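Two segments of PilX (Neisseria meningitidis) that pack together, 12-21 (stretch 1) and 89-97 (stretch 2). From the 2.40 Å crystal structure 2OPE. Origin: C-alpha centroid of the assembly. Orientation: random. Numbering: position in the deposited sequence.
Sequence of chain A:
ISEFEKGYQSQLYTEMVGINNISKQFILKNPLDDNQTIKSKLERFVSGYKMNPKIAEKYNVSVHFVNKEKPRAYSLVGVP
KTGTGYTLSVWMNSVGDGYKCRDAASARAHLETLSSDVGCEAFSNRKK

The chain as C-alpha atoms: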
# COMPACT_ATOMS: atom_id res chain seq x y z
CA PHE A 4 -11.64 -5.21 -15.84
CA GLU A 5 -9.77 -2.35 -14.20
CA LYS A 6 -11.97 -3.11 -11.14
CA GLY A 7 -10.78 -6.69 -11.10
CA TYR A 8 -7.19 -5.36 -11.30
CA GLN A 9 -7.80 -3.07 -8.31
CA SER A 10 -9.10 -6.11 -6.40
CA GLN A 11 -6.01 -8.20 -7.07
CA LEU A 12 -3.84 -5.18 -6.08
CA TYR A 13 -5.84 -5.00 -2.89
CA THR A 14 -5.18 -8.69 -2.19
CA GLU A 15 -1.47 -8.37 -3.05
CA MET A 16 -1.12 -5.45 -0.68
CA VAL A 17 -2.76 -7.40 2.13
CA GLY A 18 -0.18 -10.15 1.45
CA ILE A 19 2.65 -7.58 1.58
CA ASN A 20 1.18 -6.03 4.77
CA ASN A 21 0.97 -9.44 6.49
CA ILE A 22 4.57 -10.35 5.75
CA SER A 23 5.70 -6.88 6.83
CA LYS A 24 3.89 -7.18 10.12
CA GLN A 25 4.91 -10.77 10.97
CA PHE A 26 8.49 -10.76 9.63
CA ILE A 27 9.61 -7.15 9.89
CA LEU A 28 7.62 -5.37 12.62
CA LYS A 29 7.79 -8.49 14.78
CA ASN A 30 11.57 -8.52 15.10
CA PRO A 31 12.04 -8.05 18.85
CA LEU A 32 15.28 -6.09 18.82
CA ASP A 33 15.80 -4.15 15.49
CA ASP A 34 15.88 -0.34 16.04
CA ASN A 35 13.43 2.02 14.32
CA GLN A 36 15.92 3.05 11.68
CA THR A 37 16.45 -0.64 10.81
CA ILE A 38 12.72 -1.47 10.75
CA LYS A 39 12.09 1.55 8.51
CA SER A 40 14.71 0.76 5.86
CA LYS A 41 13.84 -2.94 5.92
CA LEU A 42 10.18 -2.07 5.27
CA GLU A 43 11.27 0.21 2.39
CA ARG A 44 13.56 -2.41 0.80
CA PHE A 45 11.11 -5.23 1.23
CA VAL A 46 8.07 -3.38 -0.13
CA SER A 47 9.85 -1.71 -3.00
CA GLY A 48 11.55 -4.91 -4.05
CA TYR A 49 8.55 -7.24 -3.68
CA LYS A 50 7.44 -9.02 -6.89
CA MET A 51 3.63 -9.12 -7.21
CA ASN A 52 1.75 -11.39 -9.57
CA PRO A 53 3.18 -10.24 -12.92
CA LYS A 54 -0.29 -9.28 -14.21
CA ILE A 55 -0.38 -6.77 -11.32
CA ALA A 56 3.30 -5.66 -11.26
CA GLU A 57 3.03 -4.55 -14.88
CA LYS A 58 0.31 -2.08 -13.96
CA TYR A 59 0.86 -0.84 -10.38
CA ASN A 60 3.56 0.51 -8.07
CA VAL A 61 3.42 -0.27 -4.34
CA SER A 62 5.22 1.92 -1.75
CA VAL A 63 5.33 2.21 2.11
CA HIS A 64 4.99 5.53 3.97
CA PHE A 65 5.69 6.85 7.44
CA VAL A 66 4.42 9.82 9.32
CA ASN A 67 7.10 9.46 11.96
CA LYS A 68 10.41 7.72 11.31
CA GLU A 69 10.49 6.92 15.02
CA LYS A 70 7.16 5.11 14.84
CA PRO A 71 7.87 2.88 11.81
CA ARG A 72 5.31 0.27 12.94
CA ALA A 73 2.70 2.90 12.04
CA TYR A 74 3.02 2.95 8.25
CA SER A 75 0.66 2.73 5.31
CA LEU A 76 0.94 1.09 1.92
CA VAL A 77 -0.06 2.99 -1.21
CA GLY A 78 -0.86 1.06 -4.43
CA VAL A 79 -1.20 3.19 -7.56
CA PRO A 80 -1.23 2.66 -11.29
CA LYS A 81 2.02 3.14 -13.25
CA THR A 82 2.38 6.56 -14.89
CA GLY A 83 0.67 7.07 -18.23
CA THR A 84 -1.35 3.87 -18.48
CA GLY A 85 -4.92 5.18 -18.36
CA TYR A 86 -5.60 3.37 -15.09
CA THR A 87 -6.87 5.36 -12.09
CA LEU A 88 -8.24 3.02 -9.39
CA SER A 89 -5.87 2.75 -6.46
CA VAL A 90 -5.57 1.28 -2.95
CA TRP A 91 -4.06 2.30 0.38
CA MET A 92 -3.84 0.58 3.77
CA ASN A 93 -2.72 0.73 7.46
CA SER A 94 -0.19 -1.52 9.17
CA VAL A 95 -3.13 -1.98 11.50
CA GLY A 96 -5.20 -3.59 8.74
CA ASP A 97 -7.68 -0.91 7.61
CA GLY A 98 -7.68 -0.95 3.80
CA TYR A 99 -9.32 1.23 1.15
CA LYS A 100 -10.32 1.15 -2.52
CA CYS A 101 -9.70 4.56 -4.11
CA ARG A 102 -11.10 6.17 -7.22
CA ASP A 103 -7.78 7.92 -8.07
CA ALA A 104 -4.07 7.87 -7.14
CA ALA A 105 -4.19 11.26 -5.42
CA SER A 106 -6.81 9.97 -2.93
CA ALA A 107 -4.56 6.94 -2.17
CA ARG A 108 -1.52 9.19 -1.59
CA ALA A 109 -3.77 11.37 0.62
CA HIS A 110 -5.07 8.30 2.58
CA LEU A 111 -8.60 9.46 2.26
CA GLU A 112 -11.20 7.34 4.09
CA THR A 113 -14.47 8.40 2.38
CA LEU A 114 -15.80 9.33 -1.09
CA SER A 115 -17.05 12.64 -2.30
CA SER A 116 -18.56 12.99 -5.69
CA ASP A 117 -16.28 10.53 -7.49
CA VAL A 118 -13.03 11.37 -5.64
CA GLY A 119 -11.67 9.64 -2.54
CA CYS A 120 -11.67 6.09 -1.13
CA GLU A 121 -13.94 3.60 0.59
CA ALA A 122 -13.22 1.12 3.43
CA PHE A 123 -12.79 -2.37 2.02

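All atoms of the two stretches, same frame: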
# COMPACT_ATOMS: atom_id res chain seq x y z
N LEU A 12 -4.80 -6.10 -6.75
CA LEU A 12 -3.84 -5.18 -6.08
C LEU A 12 -4.18 -5.14 -4.59
O LEU A 12 -3.29 -5.18 -3.72
CB LEU A 12 -3.93 -3.78 -6.69
CG LEU A 12 -3.07 -2.68 -6.07
CD1 LEU A 12 -1.58 -3.02 -6.25
CD2 LEU A 12 -3.41 -1.30 -6.64
N TYR A 13 -5.47 -5.10 -4.27
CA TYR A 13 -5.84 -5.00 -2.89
C TYR A 13 -5.29 -6.24 -2.17
O TYR A 13 -4.56 -6.12 -1.16
CB TYR A 13 -7.35 -4.83 -2.70
CG TYR A 13 -7.69 -4.79 -1.23
CD1 TYR A 13 -7.69 -3.59 -0.54
CD2 TYR A 13 -7.92 -5.98 -0.51
CE1 TYR A 13 -7.95 -3.57 0.81
CE2 TYR A 13 -8.15 -5.94 0.82
CZ TYR A 13 -8.17 -4.75 1.49
OH TYR A 13 -8.43 -4.72 2.85
N THR A 14 -5.59 -7.40 -2.72
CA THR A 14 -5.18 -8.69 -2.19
C THR A 14 -3.65 -8.87 -2.15
O THR A 14 -3.14 -9.51 -1.24
CB THR A 14 -5.86 -9.83 -3.00
OG1 THR A 14 -7.26 -9.69 -2.84
CG2 THR A 14 -5.45 -11.24 -2.50
N GLU A 15 -2.93 -8.30 -3.10
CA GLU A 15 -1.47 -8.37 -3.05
C GLU A 15 -0.98 -7.53 -1.89
O GLU A 15 -0.02 -7.90 -1.19
CB GLU A 15 -0.84 -7.87 -4.36
CG GLU A 15 -1.08 -8.78 -5.54
CD GLU A 15 -0.03 -9.86 -5.70
OE1 GLU A 15 0.88 -9.95 -4.89
OE2 GLU A 15 -0.10 -10.60 -6.66
N MET A 16 -1.63 -6.40 -1.67
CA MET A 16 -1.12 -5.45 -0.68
C MET A 16 -1.36 -6.01 0.68
O MET A 16 -0.51 -5.86 1.52
CB MET A 16 -1.70 -4.03 -0.85
CG MET A 16 -1.15 -3.39 -2.10
SD MET A 16 -1.91 -1.84 -2.45
CE MET A 16 -1.52 -0.76 -1.00
N VAL A 17 -2.51 -6.68 0.87
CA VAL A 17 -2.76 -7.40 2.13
C VAL A 17 -1.67 -8.42 2.40
O VAL A 17 -1.15 -8.48 3.49
CB VAL A 17 -4.08 -8.15 2.14
CG1 VAL A 17 -4.17 -8.95 3.43
CG2 VAL A 17 -5.22 -7.19 2.07
N GLY A 18 -1.32 -9.20 1.39
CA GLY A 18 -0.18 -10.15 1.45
C GLY A 18 1.13 -9.50 1.86
O GLY A 18 1.81 -9.99 2.73
N ILE A 19 1.48 -8.40 1.21
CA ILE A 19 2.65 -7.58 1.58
C ILE A 19 2.58 -7.03 3.01
O ILE A 19 3.55 -7.13 3.77
CB ILE A 19 2.85 -6.44 0.51
CG1 ILE A 19 3.10 -7.06 -0.88
CG2 ILE A 19 3.97 -5.47 0.89
CD1 ILE A 19 2.96 -6.06 -2.03
N ASN A 20 1.43 -6.49 3.39
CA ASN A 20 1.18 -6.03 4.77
C ASN A 20 1.41 -7.18 5.80
O ASN A 20 2.04 -6.99 6.86
CB ASN A 20 -0.27 -5.52 4.90
CG ASN A 20 -0.41 -4.31 5.81
OD1 ASN A 20 0.58 -3.75 6.28
ND2 ASN A 20 -1.65 -3.87 6.03
N ASN A 21 0.89 -8.36 5.51
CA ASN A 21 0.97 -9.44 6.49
C ASN A 21 2.41 -9.92 6.70
O ASN A 21 2.81 -10.23 7.82
CB ASN A 21 0.03 -10.59 6.12
CG ASN A 21 -1.39 -10.27 6.40
OD1 ASN A 21 -1.67 -9.38 7.20
ND2 ASN A 21 -2.33 -11.00 5.79
N SER A 89 -7.03 2.95 -7.31
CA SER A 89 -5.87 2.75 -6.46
C SER A 89 -6.29 2.09 -5.15
O SER A 89 -7.46 1.77 -4.96
CB SER A 89 -5.15 4.07 -6.24
OG SER A 89 -4.87 4.69 -7.50
N VAL A 90 -5.32 1.87 -4.26
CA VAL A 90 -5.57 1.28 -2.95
C VAL A 90 -4.61 1.93 -1.95
O VAL A 90 -3.48 2.30 -2.35
CB VAL A 90 -5.32 -0.24 -3.01
CG1 VAL A 90 -5.28 -0.88 -1.66
CG2 VAL A 90 -6.36 -0.92 -3.91
N TRP A 91 -5.04 2.11 -0.69
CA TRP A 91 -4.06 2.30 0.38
C TRP A 91 -4.47 1.47 1.60
O TRP A 91 -5.63 1.06 1.71
CB TRP A 91 -3.80 3.79 0.73
CG TRP A 91 -4.92 4.45 1.52
CD1 TRP A 91 -6.07 5.00 1.02
CD2 TRP A 91 -4.99 4.60 2.96
NE1 TRP A 91 -6.85 5.49 2.06
CE2 TRP A 91 -6.22 5.23 3.25
CE3 TRP A 91 -4.16 4.21 4.03
CZ2 TRP A 91 -6.63 5.51 4.57
CZ3 TRP A 91 -4.56 4.50 5.32
CH2 TRP A 91 -5.79 5.14 5.58
N MET A 92 -3.53 1.24 2.50
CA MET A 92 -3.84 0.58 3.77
C MET A 92 -2.85 0.89 4.92
O MET A 92 -1.70 1.32 4.70
CB MET A 92 -4.07 -0.96 3.57
CG MET A 92 -2.84 -1.70 3.00
SD MET A 92 -3.02 -3.46 2.61
CE MET A 92 -4.34 -3.53 1.41
N ASN A 93 -3.37 0.69 6.13
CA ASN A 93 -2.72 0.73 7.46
C ASN A 93 -1.85 -0.49 7.72
O ASN A 93 -2.22 -1.58 7.26
CB ASN A 93 -3.86 0.58 8.55
CG ASN A 93 -4.32 1.89 9.00
OD1 ASN A 93 -3.56 2.83 8.81
ND2 ASN A 93 -5.54 2.02 9.53
N SER A 94 -0.81 -0.35 8.54
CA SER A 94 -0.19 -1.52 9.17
C SER A 94 -1.09 -2.18 10.14
O SER A 94 -0.80 -3.28 10.57
CB SER A 94 1.08 -1.18 9.95
OG SER A 94 0.87 -0.04 10.74
N VAL A 95 -2.15 -1.48 10.54
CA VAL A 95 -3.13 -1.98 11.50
C VAL A 95 -4.24 -2.79 10.81
O VAL A 95 -5.08 -3.42 11.45
CB VAL A 95 -3.76 -0.79 12.30
CG1 VAL A 95 -5.07 -1.21 12.89
CG2 VAL A 95 -2.82 -0.33 13.42
N GLY A 96 -4.30 -2.73 9.50
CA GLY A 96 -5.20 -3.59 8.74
C GLY A 96 -6.39 -2.92 8.08
O GLY A 96 -7.12 -3.59 7.36
N ASP A 97 -6.60 -1.62 8.31
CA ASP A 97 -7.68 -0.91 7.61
C ASP A 97 -7.24 -0.61 6.18
O ASP A 97 -6.28 0.12 5.98
CB ASP A 97 -8.04 0.38 8.31
CG ASP A 97 -8.19 0.22 9.80
OD1 ASP A 97 -7.57 1.01 10.55
OD2 ASP A 97 -8.94 -0.71 10.23

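How does the backbone set up the contact? Residues 12-21 are a segment of a longer helix, and residues 89-93 form a strand running in nearly the same direction, 25° apart, with the axes approaching to 8.8 Å. Alternation along the strand turns Val90 and Met92 toward the helix and Ser89, Trp91 and Asn93 away, so two apolar side chains carry most of the strand's share of the contact.

What meets Val90 at the start of stretch 1? Leu12 points toward the strand and places CD2 4.0 Å from Val90 CG2. One residue on, Tyr13 leaves the helix sideways, and its CD1 lies 3.8 Å from Val90 CG1. Met16, the next residue pointing toward the strand, brings SD to 3.6 Å from the same Val90 CG1. These are van der Waals contacts between apolar groups, and they help cover Val90, which is buried.

Where does Met92 fit? Its terminal methyl reaches a pocket made by one turn of helix. Met92 CE sits over one face of the Tyr13 ring, 4.0 Å from the centroid of the ring atoms of Tyr13, a CH-pi contact in which a slightly polarised methyl meets the pi cloud. Met92 CE is also 3.5 Å from Met16 CB and 3.8 Å from Val17 CG2, so three helix residues contact it.

How is the far end fastened? Asn20 points toward stretch 2 and supplies the one hydrogen bond between the stretches: Asn20 ND2 donates to Asn93 O at 2.7 Å, nearly straight at 167°. Asn93 O lies where the strand gives way to a type I turn, Asn93 to Gly96, and also accepts a weak bond from Gly96 N. The amide of Asn20 thus ties the helix to the beginning of that turn, while its OD1 is hydrogen-bonded elsewhere in the structure.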